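Local coordinates for tail spike protein (Acinetobacter phage vB_AbaP_AS12, PDB 6EU4), which forms the trimeric tailspike of a phage infecting Acinetobacter baumannii and probably recognises and cleaves the capsular polysaccharide of the host, at the interface of chains A and B. Numbering follows the deposited sequence. Chains: chain A/B, Tail spike protein.

The interface of chains A and B. Residues chain A 593-595; chain B 599-602.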
loop_
_atom_site.group_PDB
_atom_site.type_symbol
_atom_site.label_atom_id
_atom_site.label_comp_id
_atom_site.label_asym_id
_atom_site.label_seq_id
_atom_site.Cartn_x
_atom_site.Cartn_y
_atom_site.Cartn_z
ATOM N N ALA A 593 -73.024 8.491 20.193
ATOM C CA ALA A 593 -72.572 7.121 20.367
ATOM C C ALA A 593 -73.600 6.217 19.718
ATOM O O ALA A 593 -74.805 6.359 19.964
ATOM C CB ALA A 593 -72.401 6.754 21.846
ATOM N N TYR A 594 -73.128 5.300 18.892
ATOM C CA TYR A 594 -73.990 4.385 18.159
ATOM C C TYR A 594 -73.716 2.991 18.695
ATOM O O TYR A 594 -72.645 2.418 18.447
ATOM C CB TYR A 594 -73.744 4.483 16.655
ATOM C CG TYR A 594 -74.098 5.842 16.109
ATOM C CD1 TYR A 594 -73.154 6.863 16.081
ATOM C CD2 TYR A 594 -75.386 6.121 15.654
ATOM C CE1 TYR A 594 -73.477 8.125 15.596
ATOM C CE2 TYR A 594 -75.723 7.382 15.169
ATOM C CZ TYR A 594 -74.756 8.379 15.143
ATOM O OH TYR A 594 -75.063 9.638 14.674
ATOM N N LEU A 595 -74.671 2.472 19.461
ATOM C CA LEU A 595 -74.615 1.131 20.014
ATOM C C LEU A 595 -75.743 0.294 19.432
ATOM O O LEU A 595 -76.838 0.799 19.165
ATOM C CB LEU A 595 -74.742 1.146 21.546
ATOM C CG LEU A 595 -73.825 2.119 22.292
ATOM C CD1 LEU A 595 -74.025 1.970 23.795
ATOM C CD2 LEU A 595 -72.361 1.927 21.918
ATOM N N VAL B 599 -77.357 8.361 23.990
ATOM C CA VAL B 599 -76.885 7.281 23.135
ATOM C C VAL B 599 -77.934 6.990 22.076
ATOM O O VAL B 599 -79.144 7.013 22.338
ATOM C CB VAL B 599 -76.578 6.026 23.972
ATOM C CG1 VAL B 599 -76.360 4.811 23.071
ATOM C CG2 VAL B 599 -75.351 6.254 24.849
ATOM N N THR B 600 -77.471 6.711 20.865
ATOM C CA THR B 600 -78.336 6.253 19.783
ATOM C C THR B 600 -78.293 4.729 19.770
ATOM O O THR B 600 -77.262 4.137 19.435
ATOM C CB THR B 600 -77.867 6.831 18.449
ATOM O OG1 THR B 600 -77.861 8.264 18.521
ATOM C CG2 THR B 600 -78.780 6.380 17.301
ATOM N N VAL B 601 -79.394 4.088 20.156
ATOM C CA VAL B 601 -79.462 2.629 20.170
ATOM C C VAL B 601 -80.047 2.177 18.836
ATOM O O VAL B 601 -81.233 2.385 18.561
ATOM C CB VAL B 601 -80.285 2.106 21.352
ATOM C CG1 VAL B 601 -80.458 0.591 21.255
ATOM C CG2 VAL B 601 -79.618 2.481 22.678
ATOM N N VAL B 602 -79.221 1.529 18.020
ATOM C CA VAL B 602 -79.588 1.183 16.652
ATOM C C VAL B 602 -80.433 -0.095 16.596
ATOM O O VAL B 602 -80.169 -1.058 17.320
ATOM C CB VAL B 602 -78.316 1.053 15.794
ATOM C CG1 VAL B 602 -78.650 0.674 14.357
ATOM C CG2 VAL B 602 -77.556 2.357 15.832
HETATM O O HOH W 1 -75.920 9.501 20.177
#
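Two short strands of neighbouring tailspike copies, A:594-595 and B:600-601, pair in parallel through two beta bridges and tie the C-terminal end of the modelled trimer together. The protein carries an endosialidase-type chaperone sequence, of a family of intramolecular chaperones that assist trimer assembly and are typically released by self-cleavage; the end of the model at B:Val602 is consistent with such a release. The contact illustrates how a fibrous trimer can use main-chain bonds to join its subunits. The amide N of B:Thr600 donates to the carbonyl O of A:Ala593 at 2.8 Å, and the carbonyl O of B:Thr600 in turn accepts from the amide N of A:Leu595 at 3.1 Å. One residue thus uses both its backbone polar groups on the other chain. Beyond it, the amide N of B:Val602 reaches the carbonyl O of A:Leu595 at 2.7 Å, in a bond that is almost straight at the hydrogen (172°). Side chains reinforce this ladder on two flanks. The ring of A:Tyr594 runs alongside B:Thr600, both pointing the same way, and CB and CG2 of the threonine together pack against it; the ring carbon CD2 lies 3.8 Å from the methyl CG2, which sits off the ring plane and outside its rim. The threonine torsion that sets OG1 beside the backbone N (chi1 -58°) brings the hydroxyl to a water. That water lies 2.8 Å from OG1 of B:Thr600 and also bonds the amide N of A:Ala593 at 3.1 Å, adding a solvent bridge beside the direct bonds. On the other flank A:Leu595 and B:Val599 cross at about a right angle, the methyl CD1 of the leucine resting 3.7 Å from CG1 of the valine.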